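Local structure of thiazoline oxidase/subtilisin-like protease (Prochloron didemni, 4H6X) at residues 23-35 / 281-293. The protein is a subtilisin-like protease of patellamide maturation, probably cleaving precursor peptides and joining their ends by transamidation into macrocyclic cyanobactins. Sequence-based numbering, arbitrary orientation.
Sequences LHNQTLGDPQITI and TGISALLMSLQVQ
Thr281 opens the contact by setting its CG2 methyl 3.7 Å from CG2 of Ile35, near the start of strand 34-39, an inner strand of the parallel sheet. One turn on, the Ala285 methyl packs against CD1 of the same isoleucine and near CG2 of Ile33. Leu286 turns its two methyls to different partners: CD1 meets the His24 ring obliquely, while CD2 sits 3.5 Å from Gly29 N, against the backbone of the loop; its CB touches Leu23 CD2. The Ile33 and Met288 side chains cross at about a right angle, with Ile33 CD1 against Met288 CB. At Ser289, chi1 of -62° places OG beside its own backbone N, where it donates to Ala285 O (2.7 Å) from the face of that carbonyl opposite the one Ser289 N uses; the same OG accepts a weak, bent bond from Asp30 N (2.9 Å, 123°). Leu290 reaches Leu23 CD1 with CD2 and Thr27 CG2 with CD1. Thr27 OG1, anti to its N, takes the Gly29 N-H (2.9 Å) in an ST turn; a valine there would probably leave that N-H without its acceptor and let the loop shift over Leu286. Farther along, Val292 sets CG1 against the Gln32 amide and CG2 on Ile33 CD1. Apolar packing thus chiefly holds helix 273-293 of this subtilase fold to the sheet and helix 20-26, while ST and Asx turns at Thr27 and Asp30 largely shape the loop between.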
loop_
_atom_site.group_PDB
_atom_site.type_symbol
_atom_site.label_atom_id
_atom_site.label_comp_id
_atom_site.label_asym_id
_atom_site.label_seq_id
_atom_site.Cartn_x
_atom_site.Cartn_y
_atom_site.Cartn_z
ATOM N N LEU A 23 -15.404 8.829 5.310
ATOM C CA LEU A 23 -14.275 9.518 4.686
ATOM C C LEU A 23 -14.423 9.437 3.168
ATOM O O LEU A 23 -14.246 10.451 2.475
ATOM C CB LEU A 23 -12.930 8.969 5.179
ATOM C CG LEU A 23 -11.594 9.488 4.601
ATOM C CD1 LEU A 23 -11.436 11.009 4.643
ATOM C CD2 LEU A 23 -10.448 8.813 5.336
ATOM N N HIS A 24 -14.791 8.256 2.653
ATOM C CA HIS A 24 -15.054 8.118 1.198
ATOM C C HIS A 24 -16.141 9.084 0.722
ATOM O O HIS A 24 -16.060 9.631 -0.385
ATOM C CB HIS A 24 -15.417 6.685 0.796
ATOM C CG HIS A 24 -14.233 5.796 0.546
ATOM N ND1 HIS A 24 -12.999 6.279 0.166
ATOM C CD2 HIS A 24 -14.109 4.450 0.594
ATOM C CE1 HIS A 24 -12.161 5.267 0.015
ATOM N NE2 HIS A 24 -12.810 4.146 0.268
ATOM N N ASN A 25 -17.139 9.316 1.576
ATOM C CA ASN A 25 -18.208 10.266 1.250
ATOM C C ASN A 25 -17.702 11.677 1.040
ATOM O O ASN A 25 -18.333 12.460 0.336
ATOM C CB ASN A 25 -19.301 10.254 2.321
ATOM C CG ASN A 25 -20.104 8.973 2.308
ATOM O OD1 ASN A 25 -19.996 8.172 1.375
ATOM N ND2 ASN A 25 -20.908 8.765 3.340
ATOM N N GLN A 26 -16.561 11.990 1.652
ATOM C CA GLN A 26 -15.952 13.321 1.556
ATOM C C GLN A 26 -14.878 13.418 0.459
ATOM O O GLN A 26 -14.777 14.442 -0.229
ATOM C CB GLN A 26 -15.371 13.727 2.909
ATOM C CG GLN A 26 -16.388 13.676 4.038
ATOM C CD GLN A 26 -15.942 14.429 5.272
ATOM O OE1 GLN A 26 -15.526 15.580 5.191
ATOM N NE2 GLN A 26 -16.038 13.784 6.426
ATOM N N THR A 27 -14.075 12.357 0.307
ATOM C CA THR A 27 -13.040 12.310 -0.735
ATOM C C THR A 27 -12.730 10.875 -1.212
ATOM O O THR A 27 -12.819 9.911 -0.438
ATOM C CB THR A 27 -11.741 13.081 -0.317
ATOM O OG1 THR A 27 -10.839 13.188 -1.432
ATOM C CG2 THR A 27 -11.024 12.424 0.860
ATOM N N LEU A 28 -12.409 10.743 -2.496
ATOM C CA LEU A 28 -11.797 9.511 -3.003
ATOM C C LEU A 28 -10.338 9.794 -3.378
ATOM O O LEU A 28 -9.692 8.995 -4.051
ATOM C CB LEU A 28 -12.566 8.940 -4.204
ATOM C CG LEU A 28 -14.006 8.444 -4.019
ATOM C CD1 LEU A 28 -14.517 7.859 -5.329
ATOM C CD2 LEU A 28 -14.154 7.434 -2.884
ATOM N N GLY A 29 -9.834 10.937 -2.923
ATOM C CA GLY A 29 -8.451 11.335 -3.143
ATOM C C GLY A 29 -8.322 12.573 -4.004
ATOM O O GLY A 29 -9.284 13.006 -4.650
ATOM N N ASP A 30 -7.124 13.143 -4.012
ATOM C CA ASP A 30 -6.834 14.323 -4.805
ATOM C C ASP A 30 -5.550 14.111 -5.607
ATOM O O ASP A 30 -4.542 13.693 -5.045
ATOM C CB ASP A 30 -6.680 15.527 -3.881
ATOM C CG ASP A 30 -6.738 16.827 -4.623
ATOM O OD1 ASP A 30 -5.770 17.174 -5.329
ATOM O OD2 ASP A 30 -7.772 17.505 -4.502
ATOM N N PRO A 31 -5.582 14.402 -6.926
ATOM C CA PRO A 31 -4.408 14.227 -7.794
ATOM C C PRO A 31 -3.187 15.068 -7.421
ATOM O O PRO A 31 -2.124 14.877 -8.010
ATOM C CB PRO A 31 -4.928 14.627 -9.195
ATOM C CG PRO A 31 -6.214 15.340 -8.950
ATOM C CD PRO A 31 -6.789 14.714 -7.714
ATOM N N GLN A 32 -3.331 15.990 -6.467
ATOM C CA GLN A 32 -2.174 16.723 -5.951
ATOM C C GLN A 32 -1.405 15.880 -4.924
ATOM O O GLN A 32 -0.300 16.241 -4.515
ATOM C CB GLN A 32 -2.586 18.066 -5.325
ATOM C CG GLN A 32 -3.167 19.078 -6.298
ATOM C CD GLN A 32 -3.368 20.440 -5.655
ATOM O OE1 GLN A 32 -2.416 21.062 -5.176
ATOM N NE2 GLN A 32 -4.610 20.911 -5.639
ATOM N N ILE A 33 -2.000 14.770 -4.493
ATOM C CA ILE A 33 -1.333 13.861 -3.559
ATOM C C ILE A 33 -0.705 12.741 -4.386
ATOM O O ILE A 33 -1.419 11.993 -5.073
ATOM C CB ILE A 33 -2.310 13.277 -2.502
ATOM C CG1 ILE A 33 -2.983 14.401 -1.687
ATOM C CG2 ILE A 33 -1.596 12.284 -1.584
ATOM C CD1 ILE A 33 -2.013 15.375 -1.051
ATOM N N THR A 34 0.621 12.656 -4.313
ATOM C CA THR A 34 1.408 11.655 -5.041
ATOM C C THR A 34 1.901 10.559 -4.113
ATOM O O THR A 34 2.574 10.848 -3.117
ATOM C CB THR A 34 2.609 12.311 -5.760
ATOM O OG1 THR A 34 2.110 13.227 -6.738
ATOM C CG2 THR A 34 3.506 11.237 -6.445
ATOM N N ILE A 35 1.557 9.314 -4.441
ATOM C CA ILE A 35 2.042 8.144 -3.711
ATOM C C ILE A 35 3.055 7.449 -4.612
ATOM O O ILE A 35 2.746 7.126 -5.753
ATOM C CB ILE A 35 0.890 7.146 -3.386
ATOM C CG1 ILE A 35 -0.228 7.828 -2.565
ATOM C CG2 ILE A 35 1.427 5.902 -2.674
ATOM C CD1 ILE A 35 -1.618 7.274 -2.855
ATOM N N THR A 281 -1.633 3.404 3.694
ATOM C CA THR A 281 -1.171 4.343 2.702
ATOM C C THR A 281 -2.376 5.042 2.042
ATOM O O THR A 281 -2.376 6.260 1.866
ATOM C CB THR A 281 -0.256 3.653 1.659
ATOM O OG1 THR A 281 1.016 3.365 2.263
ATOM C CG2 THR A 281 -0.038 4.540 0.449
ATOM N N GLY A 282 -3.402 4.274 1.699
ATOM C CA GLY A 282 -4.618 4.847 1.098
ATOM C C GLY A 282 -5.337 5.798 2.053
ATOM O O GLY A 282 -5.752 6.892 1.666
ATOM N N ILE A 283 -5.483 5.375 3.303
ATOM C CA ILE A 283 -6.162 6.197 4.317
ATOM C C ILE A 283 -5.390 7.503 4.504
ATOM O O ILE A 283 -5.970 8.593 4.462
ATOM C CB ILE A 283 -6.366 5.423 5.649
ATOM C CG1 ILE A 283 -7.366 4.269 5.416
ATOM C CG2 ILE A 283 -6.842 6.364 6.758
ATOM C CD1 ILE A 283 -7.629 3.385 6.609
ATOM N N SER A 284 -4.074 7.375 4.671
ATOM C CA SER A 284 -3.197 8.532 4.815
ATOM C C SER A 284 -3.325 9.484 3.642
ATOM O O SER A 284 -3.373 10.698 3.831
ATOM C CB SER A 284 -1.739 8.086 4.994
ATOM O OG SER A 284 -1.593 7.323 6.182
ATOM N N ALA A 285 -3.391 8.945 2.429
ATOM C CA ALA A 285 -3.569 9.784 1.235
ATOM C C ALA A 285 -4.943 10.483 1.194
ATOM O O ALA A 285 -5.054 11.644 0.781
ATOM C CB ALA A 285 -3.368 8.961 -0.025
ATOM N N LEU A 286 -5.987 9.766 1.592
ATOM C CA LEU A 286 -7.304 10.392 1.728
ATOM C C LEU A 286 -7.274 11.570 2.729
ATOM O O LEU A 286 -7.851 12.635 2.472
ATOM C CB LEU A 286 -8.354 9.353 2.142
ATOM C CG LEU A 286 -8.789 8.254 1.151
ATOM C CD1 LEU A 286 -9.936 7.447 1.745
ATOM C CD2 LEU A 286 -9.196 8.791 -0.215
ATOM N N LEU A 287 -6.592 11.387 3.855
ATOM C CA LEU A 287 -6.535 12.439 4.886
ATOM C C LEU A 287 -5.756 13.643 4.387
ATOM O O LEU A 287 -6.153 14.786 4.625
ATOM C CB LEU A 287 -5.967 11.913 6.207
ATOM C CG LEU A 287 -6.796 10.843 6.927
ATOM C CD1 LEU A 287 -6.002 10.211 8.069
ATOM C CD2 LEU A 287 -8.141 11.384 7.423
ATOM N N MET A 288 -4.662 13.382 3.666
ATOM C CA MET A 288 -3.926 14.431 2.976
ATOM C C MET A 288 -4.773 15.099 1.885
ATOM O O MET A 288 -4.697 16.316 1.700
ATOM C CB MET A 288 -2.625 13.892 2.351
ATOM C CG MET A 288 -1.578 13.398 3.329
ATOM S SD MET A 288 -0.096 12.884 2.420
ATOM C CE MET A 288 0.963 12.473 3.807
ATOM N N SER A 289 -5.564 14.315 1.158
ATOM C CA SER A 289 -6.459 14.884 0.142
ATOM C C SER A 289 -7.432 15.910 0.741
ATOM O O SER A 289 -7.735 16.941 0.130
ATOM C CB SER A 289 -7.226 13.771 -0.572
ATOM O OG SER A 289 -6.311 12.927 -1.242
ATOM N N LEU A 290 -7.894 15.619 1.948
ATOM C CA LEU A 290 -8.823 16.479 2.677
ATOM C C LEU A 290 -8.146 17.776 3.156
ATOM O O LEU A 290 -8.781 18.828 3.206
ATOM C CB LEU A 290 -9.398 15.693 3.847
ATOM C CG LEU A 290 -10.878 15.801 4.182
ATOM C CD1 LEU A 290 -11.739 15.744 2.922
ATOM C CD2 LEU A 290 -11.218 14.676 5.146
ATOM N N GLN A 291 -6.854 17.696 3.485
ATOM C CA GLN A 291 -6.060 18.884 3.799
ATOM C C GLN A 291 -6.030 19.827 2.600
ATOM O O GLN A 291 -6.325 21.019 2.740
ATOM C CB GLN A 291 -4.638 18.510 4.229
ATOM C CG GLN A 291 -4.526 17.894 5.618
ATOM C CD GLN A 291 -3.113 17.414 5.935
ATOM O OE1 GLN A 291 -2.343 17.064 5.034
ATOM N NE2 GLN A 291 -2.768 17.387 7.221
ATOM N N VAL A 292 -5.694 19.279 1.428
ATOM C CA VAL A 292 -5.723 20.016 0.153
ATOM C C VAL A 292 -7.120 20.555 -0.185
ATOM O O VAL A 292 -7.246 21.685 -0.661
ATOM C CB VAL A 292 -5.200 19.156 -1.029
ATOM C CG1 VAL A 292 -5.259 19.931 -2.341
ATOM C CG2 VAL A 292 -3.776 18.702 -0.772
ATOM N N GLN A 293 -8.157 19.753 0.057
ATOM C CA GLN A 293 -9.547 20.163 -0.204
ATOM C C GLN A 293 -9.946 21.401 0.601
ATOM O O GLN A 293 -10.674 22.260 0.106
ATOM C CB GLN A 293 -10.526 19.023 0.089
ATOM C CG GLN A 293 -11.993 19.367 -0.151
ATOM C CD GLN A 293 -12.925 18.193 0.088
ATOM O OE1 GLN A 293 -12.822 17.153 -0.572
ATOM N NE2 GLN A 293 -13.842 18.351 1.037
#